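Local coordinates for putative chromatin binding protein (Chaetomium thermophilum, PDB 6QP0) that binds adenine nucleotide in a P-loop domain and, as a Kti12 protein, probably acts as a tRNA-dependent ATPase that supports tRNA modification by Elongator, at residues 153-158 and 216-221; 225-230 and 248-253; 115-120 and 127-132; 104-109 and 133-138; 24-29 and 71-76. One frame throughout, in Å; residues are numbered along the deposited sequence.

Interaction 1 of 5, residues 153-158 and 216-221; sequences SCVLQV and EEPNPM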
# COMPACT_ATOMS: atom_id res chain seq x y z
N SER A 153 -8.50 -4.42 -10.14
CA SER A 153 -7.67 -3.65 -9.22
C SER A 153 -8.54 -2.69 -8.43
O SER A 153 -9.60 -2.26 -8.89
CB SER A 153 -6.58 -2.87 -9.97
OG SER A 153 -7.15 -2.05 -10.97
N CYS A 154 -8.07 -2.34 -7.24
CA CYS A 154 -8.75 -1.37 -6.40
C CYS A 154 -7.72 -0.67 -5.53
O CYS A 154 -6.54 -1.04 -5.50
CB CYS A 154 -9.84 -2.02 -5.54
SG CYS A 154 -9.24 -3.06 -4.18
N VAL A 155 -8.17 0.36 -4.82
CA VAL A 155 -7.33 1.15 -3.93
C VAL A 155 -7.95 1.14 -2.54
O VAL A 155 -9.17 1.29 -2.39
CB VAL A 155 -7.16 2.59 -4.44
CG1 VAL A 155 -6.28 3.39 -3.49
CG2 VAL A 155 -6.57 2.59 -5.85
N LEU A 156 -7.11 0.96 -1.52
CA LEU A 156 -7.54 0.92 -0.13
C LEU A 156 -6.71 1.93 0.66
O LEU A 156 -5.54 1.68 0.97
CB LEU A 156 -7.39 -0.48 0.46
CG LEU A 156 -7.52 -0.59 1.97
CD1 LEU A 156 -8.86 -0.02 2.44
CD2 LEU A 156 -7.37 -2.03 2.42
N GLN A 157 -7.31 3.07 0.98
CA GLN A 157 -6.63 4.12 1.73
C GLN A 157 -6.79 3.89 3.22
O GLN A 157 -7.84 3.43 3.69
CB GLN A 157 -7.16 5.50 1.35
CG GLN A 157 -6.35 6.65 1.93
CD GLN A 157 -6.79 7.99 1.39
OE1 GLN A 157 -7.85 8.11 0.77
NE2 GLN A 157 -5.98 9.02 1.62
N VAL A 158 -5.75 4.23 3.97
CA VAL A 158 -5.72 4.02 5.41
C VAL A 158 -5.16 5.27 6.06
O VAL A 158 -4.35 6.00 5.47
CB VAL A 158 -4.87 2.78 5.79
CG1 VAL A 158 -4.71 2.67 7.30
CG2 VAL A 158 -5.49 1.52 5.22
N GLU A 216 -0.62 12.33 -2.61
CA GLU A 216 -1.68 12.64 -3.56
C GLU A 216 -2.91 11.81 -3.19
O GLU A 216 -2.90 10.58 -3.33
CB GLU A 216 -1.23 12.35 -4.98
CG GLU A 216 0.05 13.07 -5.37
CD GLU A 216 0.43 12.83 -6.82
OE1 GLU A 216 -0.22 11.99 -7.47
OE2 GLU A 216 1.38 13.48 -7.30
N GLU A 217 -3.96 12.48 -2.73
CA GLU A 217 -5.15 11.78 -2.28
C GLU A 217 -5.73 10.96 -3.43
O GLU A 217 -5.79 11.44 -4.57
CB GLU A 217 -6.19 12.77 -1.77
CG GLU A 217 -5.74 13.60 -0.57
CD GLU A 217 -5.55 12.76 0.67
OE1 GLU A 217 -5.85 11.55 0.63
OE2 GLU A 217 -5.09 13.31 1.70
N PRO A 218 -6.15 9.72 -3.19
CA PRO A 218 -6.85 8.97 -4.23
C PRO A 218 -8.12 9.69 -4.67
O PRO A 218 -8.88 10.21 -3.85
CB PRO A 218 -7.16 7.62 -3.57
CG PRO A 218 -6.13 7.49 -2.50
CD PRO A 218 -5.88 8.89 -2.00
N ASN A 219 -8.33 9.72 -5.99
CA ASN A 219 -9.46 10.43 -6.58
C ASN A 219 -10.43 9.44 -7.20
O ASN A 219 -10.15 8.90 -8.29
CB ASN A 219 -8.95 11.42 -7.63
CG ASN A 219 -10.03 12.37 -8.11
OD1 ASN A 219 -11.21 12.12 -7.90
ND2 ASN A 219 -9.62 13.45 -8.75
N PRO A 220 -11.57 9.16 -6.57
CA PRO A 220 -12.53 8.23 -7.17
C PRO A 220 -13.11 8.71 -8.50
O PRO A 220 -13.79 7.92 -9.17
CB PRO A 220 -13.63 8.11 -6.11
CG PRO A 220 -13.00 8.57 -4.84
CD PRO A 220 -12.01 9.62 -5.24
N MET A 221 -12.87 9.96 -8.88
CA MET A 221 -13.29 10.42 -10.19
C MET A 221 -12.48 9.75 -11.30
O MET A 221 -12.96 9.63 -12.43
CB MET A 221 -13.15 11.94 -10.29
CG MET A 221 -13.91 12.71 -9.21
SD MET A 221 -15.70 12.68 -9.44
CE MET A 221 -15.88 13.81 -10.81
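Q157 of strand 153-158 and P218, in the loop between helix 205-213 and strand 228-231, bury most of the surface here. With CG anti to the backbone N (chi1 -171°) and the chain extended beyond it, the glutamine carries its carboxamide out to the loop, where its two ends do different work. Q157 OE1 rests against the proline, 3.5 Å from P218 CD, while Q157 NE2 donates to E217 OE1 at 2.7 Å with an N-H...O angle of 154°. The acceptor lies close to the amide plane and is met nearly along its own C-O axis, yet the carboxylate is turned 42° from the carboxamide. E217 reaches it by bending its chain at chi2. Two residues earlier on the same face of the strand, V155 CG1 touches P218 CG at 4.2 Å. A leucine in place of Q157 would probably leave the E217 carboxylate without its amide donor and free to turn. P218 also packs on T8 of strand 4-9, L228 of strand 228-231 and R139 of helix 136-148, so the loop lies over one face of the parallel sheet, while the backbone of V155 pairs with the edge strand.

Interaction 2 of 5, residues 225-230 and 248-253; sequences DSPLFL and WDAIAG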
# COMPACT_ATOMS: atom_id res chain seq x y z
N ASP A 225 -7.92 5.14 -9.63
CA ASP A 225 -8.05 5.22 -8.18
C ASP A 225 -9.34 4.60 -7.67
O ASP A 225 -9.56 4.56 -6.46
CB ASP A 225 -7.95 6.68 -7.71
CG ASP A 225 -6.52 7.19 -7.69
OD1 ASP A 225 -5.59 6.36 -7.72
OD2 ASP A 225 -6.34 8.42 -7.64
N SER A 226 -10.21 4.13 -8.57
CA SER A 226 -11.44 3.46 -8.18
C SER A 226 -11.37 1.99 -8.57
O SER A 226 -10.66 1.62 -9.51
CB SER A 226 -12.66 4.09 -8.85
OG SER A 226 -12.75 3.69 -10.21
N PRO A 227 -12.11 1.11 -7.87
CA PRO A 227 -12.93 1.41 -6.70
C PRO A 227 -12.10 1.75 -5.46
O PRO A 227 -11.18 1.01 -5.12
CB PRO A 227 -13.74 0.13 -6.48
CG PRO A 227 -12.96 -0.94 -7.17
CD PRO A 227 -12.28 -0.28 -8.33
N LEU A 228 -12.42 2.86 -4.80
CA LEU A 228 -11.68 3.33 -3.65
C LEU A 228 -12.34 2.85 -2.36
O LEU A 228 -13.57 2.83 -2.26
CB LEU A 228 -11.58 4.86 -3.64
CG LEU A 228 -10.86 5.48 -2.44
CD1 LEU A 228 -9.43 4.95 -2.33
CD2 LEU A 228 -10.86 7.00 -2.52
N PHE A 229 -11.52 2.47 -1.39
CA PHE A 229 -11.99 2.09 -0.06
C PHE A 229 -11.08 2.74 0.97
O PHE A 229 -9.88 2.90 0.74
CB PHE A 229 -12.00 0.57 0.12
CG PHE A 229 -12.72 -0.17 -0.96
CD1 PHE A 229 -14.07 -0.46 -0.84
CD2 PHE A 229 -12.06 -0.57 -2.11
CE1 PHE A 229 -14.74 -1.14 -1.83
CE2 PHE A 229 -12.72 -1.25 -3.11
CZ PHE A 229 -14.07 -1.53 -2.97
N LEU A 230 -11.66 3.10 2.11
CA LEU A 230 -10.93 3.78 3.17
C LEU A 230 -11.20 3.10 4.50
O LEU A 230 -12.26 2.51 4.72
CB LEU A 230 -11.32 5.26 3.25
CG LEU A 230 -11.07 6.10 1.99
CD1 LEU A 230 -12.21 5.96 1.00
CD2 LEU A 230 -10.85 7.56 2.36
N TRP A 248 -13.86 -7.75 -1.61
CA TRP A 248 -13.97 -9.10 -2.15
C TRP A 248 -14.93 -9.14 -3.33
O TRP A 248 -14.61 -9.71 -4.38
CB TRP A 248 -14.42 -10.07 -1.06
CG TRP A 248 -14.51 -11.48 -1.55
CD1 TRP A 248 -15.62 -12.10 -2.05
CD2 TRP A 248 -13.45 -12.44 -1.59
NE1 TRP A 248 -15.31 -13.40 -2.40
CE2 TRP A 248 -13.99 -13.63 -2.13
CE3 TRP A 248 -12.11 -12.42 -1.22
CZ2 TRP A 248 -13.23 -14.78 -2.30
CZ3 TRP A 248 -11.35 -13.56 -1.40
CH2 TRP A 248 -11.91 -14.72 -1.94
N ASP A 249 -16.12 -8.56 -3.16
CA ASP A 249 -17.08 -8.53 -4.26
C ASP A 249 -16.52 -7.80 -5.47
O ASP A 249 -16.84 -8.16 -6.61
CB ASP A 249 -18.38 -7.86 -3.80
CG ASP A 249 -19.11 -8.66 -2.74
OD1 ASP A 249 -18.99 -9.91 -2.76
OD2 ASP A 249 -19.79 -8.06 -1.89
N ALA A 250 -15.67 -6.79 -5.25
CA ALA A 250 -15.09 -6.05 -6.36
C ALA A 250 -14.14 -6.92 -7.18
O ALA A 250 -14.14 -6.86 -8.41
CB ALA A 250 -14.37 -4.81 -5.84
N ILE A 251 -13.31 -7.72 -6.51
CA ILE A 251 -12.30 -8.52 -7.20
C ILE A 251 -12.84 -9.91 -7.50
O ILE A 251 -12.10 -10.90 -7.48
CB ILE A 251 -10.99 -8.60 -6.39
CG1 ILE A 251 -11.23 -9.20 -5.00
CG2 ILE A 251 -10.35 -7.22 -6.29
CD1 ILE A 251 -10.10 -8.93 -4.02
N ALA A 252 -14.15 -9.98 -7.77
CA ALA A 252 -14.78 -11.20 -8.26
C ALA A 252 -15.52 -10.88 -9.56
O ALA A 252 -15.33 -9.80 -10.15
CB ALA A 252 -15.74 -11.77 -7.21
N GLY A 253 -16.36 -11.80 -10.02
CA GLY A 253 -17.12 -11.60 -11.23
C GLY A 253 -18.01 -10.38 -11.17
O GLY A 253 -18.39 -9.82 -12.21
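The closest backbone approach, 7.8 Å between the CA atoms of P227 and A250, sets the residue that follows a cis peptide bond opposite the last residue of helix 237-250, just before I251 leaves the helical conformation. A single methyl carries the helix side of the contact. A250 CB stands 4.3 Å from P227 CG and 4.4 Å from F229 CZ, so it meets the proline ring and the far end of the phenylalanine together. F229 gets there with CG anti to its carbonyl carbon (chi1 -52°), and its ring approaches the methyl obliquely. No hydrogen bond links the segments, and the small apolar contact lies near the surface, away from the nucleotide. The F229 ring carries the packing further, onto V243, K246 and I247 of the same helix. The contact thus belongs to a strand-then-helix unit at the margin of an alpha/beta sheet: 228-231 is the outermost strand on its side, and the helix that follows turns back to cover it.

Interaction 3 of 5, residues 115-120 and 127-132; sequences AAVKRV and VILDSL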
# COMPACT_ATOMS: atom_id res chain seq x y z
N ALA A 115 7.89 -5.05 -10.33
CA ALA A 115 8.32 -6.40 -10.70
C ALA A 115 7.74 -7.44 -9.75
O ALA A 115 7.24 -8.49 -10.18
CB ALA A 115 9.85 -6.47 -10.71
N ALA A 116 7.81 -7.17 -8.44
CA ALA A 116 7.28 -8.12 -7.46
C ALA A 116 5.82 -8.44 -7.73
O ALA A 116 5.40 -9.60 -7.61
CB ALA A 116 7.45 -7.56 -6.05
N VAL A 117 5.02 -7.44 -8.10
CA VAL A 117 3.61 -7.68 -8.38
C VAL A 117 3.45 -8.49 -9.66
O VAL A 117 2.70 -9.47 -9.71
CB VAL A 117 2.84 -6.34 -8.46
CG1 VAL A 117 1.39 -6.58 -8.85
CG2 VAL A 117 2.92 -5.60 -7.13
N LYS A 118 4.17 -8.10 -10.72
CA LYS A 118 4.02 -8.78 -12.00
C LYS A 118 4.35 -10.26 -11.90
O LYS A 118 3.77 -11.08 -12.62
CB LYS A 118 4.91 -8.12 -13.05
CG LYS A 118 4.46 -8.40 -14.48
CD LYS A 118 5.42 -7.79 -15.49
CE LYS A 118 4.73 -7.53 -16.82
NZ LYS A 118 4.03 -8.73 -17.35
N ARG A 119 5.27 -10.63 -11.01
CA ARG A 119 5.67 -12.03 -10.89
C ARG A 119 4.57 -12.92 -10.33
O ARG A 119 4.58 -14.12 -10.59
CB ARG A 119 6.91 -12.14 -9.99
CG ARG A 119 8.18 -11.58 -10.62
CD ARG A 119 9.24 -11.27 -9.57
NE ARG A 119 10.40 -10.61 -10.15
CZ ARG A 119 11.26 -9.86 -9.47
NH1 ARG A 119 11.09 -9.67 -8.17
NH2 ARG A 119 12.29 -9.30 -10.09
N VAL A 120 3.61 -12.35 -9.59
CA VAL A 120 2.60 -13.16 -8.92
C VAL A 120 1.20 -12.75 -9.35
O VAL A 120 0.30 -13.59 -9.45
CB VAL A 120 2.74 -13.05 -7.38
CG1 VAL A 120 4.00 -13.74 -6.92
CG2 VAL A 120 2.72 -11.59 -6.94
N VAL A 127 -3.23 -10.03 -4.73
CA VAL A 127 -1.98 -9.40 -4.33
C VAL A 127 -2.30 -8.16 -3.51
O VAL A 127 -3.05 -7.29 -3.96
CB VAL A 127 -1.11 -9.04 -5.55
CG1 VAL A 127 0.12 -8.26 -5.12
CG2 VAL A 127 -0.72 -10.29 -6.32
N ILE A 128 -1.72 -8.09 -2.31
CA ILE A 128 -1.83 -6.93 -1.44
C ILE A 128 -0.52 -6.17 -1.50
O ILE A 128 0.53 -6.68 -1.09
CB ILE A 128 -2.15 -7.33 0.01
CG1 ILE A 128 -3.46 -8.12 0.08
CG2 ILE A 128 -2.21 -6.10 0.90
CD1 ILE A 128 -3.68 -8.81 1.42
N LEU A 129 -0.56 -4.93 -2.00
CA LEU A 129 0.62 -4.09 -2.11
C LEU A 129 0.59 -3.08 -0.97
O LEU A 129 -0.11 -2.06 -1.04
CB LEU A 129 0.68 -3.40 -3.47
CG LEU A 129 1.97 -2.65 -3.80
CD1 LEU A 129 3.15 -3.61 -3.84
CD2 LEU A 129 1.86 -1.90 -5.11
N ASP A 130 1.35 -3.37 0.09
CA ASP A 130 1.43 -2.51 1.27
C ASP A 130 2.60 -1.55 1.07
O ASP A 130 3.75 -1.87 1.39
CB ASP A 130 1.58 -3.35 2.53
CG ASP A 130 1.95 -2.53 3.75
OD1 ASP A 130 1.92 -1.29 3.69
OD2 ASP A 130 2.29 -3.15 4.79
N SER A 131 2.31 -0.37 0.55
CA SER A 131 3.32 0.66 0.38
C SER A 131 2.62 2.01 0.32
O SER A 131 1.40 2.09 0.11
CB SER A 131 4.16 0.43 -0.88
OG SER A 131 5.14 1.44 -1.02
N LEU A 132 3.40 3.08 0.51
CA LEU A 132 2.86 4.43 0.45
C LEU A 132 1.99 4.61 -0.79
O LEU A 132 0.87 5.12 -0.71
CB LEU A 132 3.99 5.45 0.48
CG LEU A 132 4.79 5.52 1.78
CD1 LEU A 132 6.10 6.26 1.57
CD2 LEU A 132 3.98 6.19 2.88
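No flat group bridges the contact where V117 and V120 of helix 106-120 meet V127 and L129 of strand 125-130. The guanidinium of R119 belongs to the outer side of the helix, with A115 CB over one of its faces, 3.8 Å above the plane and offset toward the rim. Across the contact itself only branched aliphatic groups touch. V117 divides its two methyls between two strand residues: CG1, which a chi1 of 176° turns away from the backbone N, faces V127 CG1 at 4.3 Å, and CG2 reaches L129 CD1 at 3.9 Å, the two side chains crossing at about a right angle. One turn on, V120 CG2 meets V127 CG2 at 3.7 Å, so V127 is held by both valines. The helix runs antiparallel to the strand, at 172° and 9.7 Å between the axes of the segments, as the returning helix of a beta-alpha-beta crossover from strand 72-77 to its parallel neighbour 125-130. I76 of strand 72-77 widens the same patch by touching V117 and V127. I128 points to the other face of the sheet, against helix 15-31, and D130 is hydrogen-bonded to T16 and Y75. With no hydrogen bond or charge pair between them, the contact of these two segments rests on apolar burial and the fit of branched side chains, while D130, toward the strand's C-terminal end, serves the magnesium site.

Interaction 4 of 5, residues 104-109 and 133-138; sequences ASEKDA and NYIKGW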
# COMPACT_ATOMS: atom_id res chain seq x y z
N ALA A 104 20.03 3.37 -4.55
CA ALA A 104 18.72 3.21 -5.15
C ALA A 104 17.88 4.47 -4.96
O ALA A 104 17.91 5.12 -3.91
CB ALA A 104 18.00 2.01 -4.54
N SER A 105 17.13 4.82 -6.00
CA SER A 105 16.23 5.96 -5.98
C SER A 105 14.80 5.49 -5.73
O SER A 105 14.48 4.30 -5.80
CB SER A 105 16.31 6.73 -7.30
OG SER A 105 15.83 5.94 -8.38
N GLU A 106 13.92 6.46 -5.44
CA GLU A 106 12.51 6.15 -5.28
C GLU A 106 11.95 5.52 -6.55
O GLU A 106 11.11 4.61 -6.49
CB GLU A 106 11.74 7.41 -4.91
CG GLU A 106 10.31 7.17 -4.47
CD GLU A 106 9.61 8.43 -4.02
OE1 GLU A 106 10.30 9.43 -3.73
OE2 GLU A 106 8.36 8.43 -3.96
N LYS A 107 12.39 6.00 -7.71
CA LYS A 107 11.98 5.40 -8.98
C LYS A 107 12.38 3.93 -9.05
O LYS A 107 11.63 3.10 -9.58
CB LYS A 107 12.60 6.19 -10.14
CG LYS A 107 12.24 5.69 -11.52
CD LYS A 107 12.60 6.74 -12.57
CE LYS A 107 12.86 6.13 -13.93
NZ LYS A 107 11.67 5.46 -14.50
N ASP A 108 13.56 3.59 -8.52
CA ASP A 108 13.96 2.19 -8.46
C ASP A 108 13.09 1.40 -7.48
O ASP A 108 12.85 0.21 -7.69
CB ASP A 108 15.43 2.08 -8.06
CG ASP A 108 16.37 2.67 -9.11
OD1 ASP A 108 16.09 2.52 -10.31
OD2 ASP A 108 17.39 3.26 -8.72
N ALA A 109 12.63 2.05 -6.40
CA ALA A 109 11.72 1.38 -5.48
C ALA A 109 10.43 0.99 -6.19
O ALA A 109 9.91 -0.12 -6.01
CB ALA A 109 11.42 2.28 -4.29
N ASN A 133 2.49 4.18 -1.95
CA ASN A 133 1.74 4.24 -3.21
C ASN A 133 0.99 5.56 -3.34
O ASN A 133 -0.20 5.62 -3.64
CB ASN A 133 0.77 3.05 -3.31
CG ASN A 133 1.49 1.71 -3.33
OD1 ASN A 133 2.60 1.60 -3.85
ND2 ASN A 133 0.86 0.69 -2.75
N TYR A 134 1.73 6.65 -3.12
CA TYR A 134 1.14 7.96 -2.90
C TYR A 134 1.06 8.83 -4.14
O TYR A 134 0.62 9.97 -4.05
CB TYR A 134 1.94 8.71 -1.82
CG TYR A 134 3.32 9.14 -2.27
CD1 TYR A 134 4.41 8.29 -2.14
CD2 TYR A 134 3.53 10.39 -2.82
CE1 TYR A 134 5.67 8.68 -2.55
CE2 TYR A 134 4.78 10.79 -3.23
CZ TYR A 134 5.85 9.94 -3.09
OH TYR A 134 7.10 10.34 -3.50
N ILE A 135 1.48 8.32 -5.30
CA ILE A 135 1.50 9.10 -6.53
C ILE A 135 0.42 8.57 -7.46
O ILE A 135 0.32 7.36 -7.67
CB ILE A 135 2.88 9.05 -7.22
CG1 ILE A 135 3.98 9.44 -6.22
CG2 ILE A 135 2.90 9.98 -8.42
CD1 ILE A 135 5.38 9.24 -6.75
N LYS A 136 -0.40 9.48 -8.00
CA LYS A 136 -1.45 9.08 -8.93
C LYS A 136 -0.87 8.37 -10.14
O LYS A 136 -1.41 7.35 -10.59
CB LYS A 136 -2.26 10.30 -9.36
CG LYS A 136 -3.06 10.94 -8.23
CD LYS A 136 -3.77 12.20 -8.69
CE LYS A 136 -4.53 12.85 -7.54
NZ LYS A 136 -5.25 14.09 -7.96
N GLY A 137 0.23 8.89 -10.69
CA GLY A 137 0.87 8.22 -11.81
C GLY A 137 1.28 6.80 -11.47
O GLY A 137 1.03 5.86 -12.23
N TRP A 138 1.94 6.63 -10.32
CA TRP A 138 2.32 5.29 -9.88
C TRP A 138 1.09 4.40 -9.72
O TRP A 138 1.06 3.26 -10.19
CB TRP A 138 3.12 5.37 -8.59
CG TRP A 138 3.32 4.06 -7.90
CD1 TRP A 138 2.95 3.74 -6.63
CD2 TRP A 138 3.94 2.89 -8.44
NE1 TRP A 138 3.30 2.45 -6.34
CE2 TRP A 138 3.91 1.90 -7.44
CE3 TRP A 138 4.53 2.58 -9.68
CZ2 TRP A 138 4.44 0.63 -7.63
CZ3 TRP A 138 5.05 1.32 -9.87
CH2 TRP A 138 5.00 0.35 -8.85
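The E106 chain leaves its helix with CG trans to N (chi1 -169°) and runs on extended, Y134 sets its ring between backbone N and carbonyl carbon (chi1 70°), and the carboxylate and the phenol meet from opposite directions. The contact joins the starts of two helices on one face of the P-loop fold: E106 is in the first turn of helix 106-120, behind a capping box of S105 and D108, and Y134 is just ahead of helix 136-148. In the box, S105 OG accepts from D108 N at 3.3 Å and D108 OD2 from S105 N. Y134 OH donates to E106 OE2; the modelled separation is unusually short and its exact value doubtful. OE2 lies at the edge of the ring, near its plane, with the carboxylate turned 41° from the ring. The same hydroxyl is hydrogen-bonded to R214 NE, a positive charge that would probably also steady the carboxylate. I135 adds apolar cover, with CG1 3.4 Å above one face of the Y134 ring, toward its rim. Beyond it, W138 NE1 donates to N133 OD1 at 2.7 Å, the oxygen lying in the indole plane and the nitrogen standing above the plane of the asparagine carbonyl.

Interaction 5 of 5, residues 24-29 and 71-76; sequences AYLEER and YRLHYI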
# COMPACT_ATOMS: atom_id res chain seq x y z
N ALA A 24 -5.42 -11.72 6.66
CA ALA A 24 -6.15 -12.69 7.48
C ALA A 24 -7.59 -12.84 7.00
O ALA A 24 -8.10 -13.96 6.89
CB ALA A 24 -6.12 -12.27 8.95
N TYR A 25 -8.25 -11.72 6.70
CA TYR A 25 -9.60 -11.79 6.16
C TYR A 25 -9.62 -12.57 4.85
O TYR A 25 -10.41 -13.51 4.69
CB TYR A 25 -10.16 -10.38 5.94
CG TYR A 25 -11.45 -10.36 5.16
CD1 TYR A 25 -11.45 -10.32 3.77
CD2 TYR A 25 -12.68 -10.37 5.82
CE1 TYR A 25 -12.63 -10.31 3.06
CE2 TYR A 25 -13.86 -10.35 5.11
CZ TYR A 25 -13.83 -10.32 3.73
OH TYR A 25 -15.01 -10.30 3.02
N LEU A 26 -8.77 -12.20 3.90
CA LEU A 26 -8.73 -12.89 2.62
C LEU A 26 -8.32 -14.35 2.78
O LEU A 26 -8.64 -15.17 1.92
CB LEU A 26 -7.78 -12.17 1.67
CG LEU A 26 -8.26 -10.78 1.24
CD1 LEU A 26 -7.14 -10.03 0.54
CD2 LEU A 26 -9.48 -10.88 0.34
N GLU A 27 -7.61 -14.69 3.86
CA GLU A 27 -7.23 -16.09 4.07
C GLU A 27 -8.44 -16.93 4.47
O GLU A 27 -8.63 -18.03 3.95
CB GLU A 27 -6.14 -16.17 5.14
CG GLU A 27 -5.35 -17.47 5.12
CD GLU A 27 -4.15 -17.43 6.04
OE1 GLU A 27 -4.25 -16.81 7.12
OE2 GLU A 27 -3.10 -18.01 5.68
N GLU A 28 -9.28 -16.42 5.37
CA GLU A 28 -10.48 -17.15 5.76
C GLU A 28 -11.45 -17.25 4.59
O GLU A 28 -12.13 -18.27 4.42
CB GLU A 28 -11.16 -16.49 6.96
CG GLU A 28 -12.17 -15.40 6.60
CD GLU A 28 -12.71 -14.67 7.82
OE1 GLU A 28 -13.84 -14.98 8.26
OE2 GLU A 28 -12.01 -13.77 8.33
N ARG A 29 -11.52 -16.21 3.76
CA ARG A 29 -12.50 -16.18 2.67
C ARG A 29 -12.10 -17.12 1.54
O ARG A 29 -12.96 -17.75 0.91
CB ARG A 29 -12.67 -14.76 2.16
CG ARG A 29 -13.84 -14.57 1.20
CD ARG A 29 -15.18 -14.79 1.88
NE ARG A 29 -16.30 -14.44 1.01
CZ ARG A 29 -16.75 -13.20 0.83
NH1 ARG A 29 -16.19 -12.18 1.46
NH2 ARG A 29 -17.78 -12.98 0.02
N TYR A 71 -8.19 -19.02 -4.86
CA TYR A 71 -7.18 -18.01 -5.13
C TYR A 71 -5.89 -18.30 -4.37
O TYR A 71 -5.86 -19.09 -3.43
CB TYR A 71 -7.68 -16.61 -4.75
CG TYR A 71 -8.79 -16.08 -5.63
CD1 TYR A 71 -8.54 -15.66 -6.92
CD2 TYR A 71 -10.09 -16.00 -5.16
CE1 TYR A 71 -9.55 -15.18 -7.73
CE2 TYR A 71 -11.11 -15.52 -5.96
CZ TYR A 71 -10.83 -15.11 -7.24
OH TYR A 71 -11.84 -14.63 -8.04
N ARG A 72 -4.83 -17.64 -4.82
CA ARG A 72 -3.57 -17.56 -4.09
C ARG A 72 -3.42 -16.17 -3.50
O ARG A 72 -3.79 -15.17 -4.15
CB ARG A 72 -2.38 -17.87 -5.01
CG ARG A 72 -2.14 -19.35 -5.26
CD ARG A 72 -1.07 -19.54 -6.33
NE ARG A 72 -1.64 -19.64 -7.67
CZ ARG A 72 -1.00 -19.32 -8.79
NH1 ARG A 72 0.24 -18.87 -8.76
NH2 ARG A 72 -1.62 -19.45 -9.96
N LEU A 73 -2.89 -16.09 -2.29
CA LEU A 73 -2.78 -14.83 -1.55
C LEU A 73 -1.32 -14.42 -1.46
O LEU A 73 -0.48 -15.19 -0.97
CB LEU A 73 -3.39 -14.98 -0.16
CG LEU A 73 -3.48 -13.71 0.69
CD1 LEU A 73 -4.28 -12.63 -0.02
CD2 LEU A 73 -4.10 -14.04 2.04
N HIS A 74 -1.02 -13.21 -1.92
CA HIS A 74 0.33 -12.67 -1.88
C HIS A 74 0.34 -11.34 -1.13
O HIS A 74 -0.61 -10.56 -1.21
CB HIS A 74 0.89 -12.45 -3.30
CG HIS A 74 0.78 -13.64 -4.19
ND1 HIS A 74 1.77 -14.59 -4.29
CD2 HIS A 74 -0.21 -14.04 -5.02
CE1 HIS A 74 1.40 -15.52 -5.15
NE2 HIS A 74 0.20 -15.22 -5.61
N TYR A 75 1.44 -11.09 -0.41
CA TYR A 75 1.64 -9.86 0.33
C TYR A 75 3.01 -9.29 -0.02
O TYR A 75 4.02 -10.00 0.08
CB TYR A 75 1.53 -10.08 1.84
CG TYR A 75 1.99 -8.90 2.66
CD1 TYR A 75 1.13 -7.84 2.92
CD2 TYR A 75 3.27 -8.85 3.19
CE1 TYR A 75 1.55 -6.75 3.67
CE2 TYR A 75 3.69 -7.77 3.94
CZ TYR A 75 2.83 -6.73 4.18
OH TYR A 75 3.24 -5.65 4.93
N ILE A 76 3.04 -8.02 -0.40
CA ILE A 76 4.27 -7.33 -0.79
C ILE A 76 4.34 -6.00 -0.06
O ILE A 76 3.31 -5.34 0.13
CB ILE A 76 4.35 -7.12 -2.32
CG1 ILE A 76 4.17 -8.45 -3.05
CG2 ILE A 76 5.68 -6.48 -2.69
CD1 ILE A 76 3.99 -8.29 -4.55
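L73 of strand 72-77 supplies both its methyls to helix 15-31. CD1 lies 3.9 Å from L26 CD1 and equally close to L26 CB, the two leucines crossing at about a right angle. L73 CD2 turns to the helix backbone, 4.0 Å from E27 N and 4.3 Å from E27 CB, over the junction of L26 and E27. An extended first torsion (chi1 -174°) pushes the L73 fork outward to reach them. With an alanine in place of L73 both methyls go, which is likely to open a gap beside L26 and uncover the backbone at E27. In the next shell, Y23 touches L73 from the same helix, while L26 also packs on I126 and I128 of strand 125-130 and on W248 of helix 237-250. R29 further ties helix 15-31 to helix 237-250 by a cation-pi contact with W248 and a salt bridge to D245. On the strand's reverse face, I76 packs against A116 and V117 of helix 106-120. Strand 72-77, outermost in the sheet, is thus covered on both faces, and helix 15-31, beginning with nucleotide-binding K15 and T16, is the P-loop helix packed on one face of the sheet in the alpha/beta sandwich of P-loop NTPases.

How the interactions relate
Interaction 3 is the buried one, wholly apolar, and interactions 1, 4 and 5 are partly buried; interaction 2 is a small surface contact. Four of them attach helices or a loop to the same parallel sheet, whereas interaction 4 joins two helix starts and alone relies on a phenol-carboxylate pair. Polar bonds between segments occur only in interactions 1 and 4, which are themselves linked through E216 to K136 and Y134. Interactions 3 and 4 share helix 106-120. Interactions 1 and 2 meet where strands 153-158 and 228-231 pair, and interactions 3 and 5 where 125-130 pairs with 72-77. Helix 237-250 packing on helix 15-31 brings interactions 2 and 5 together.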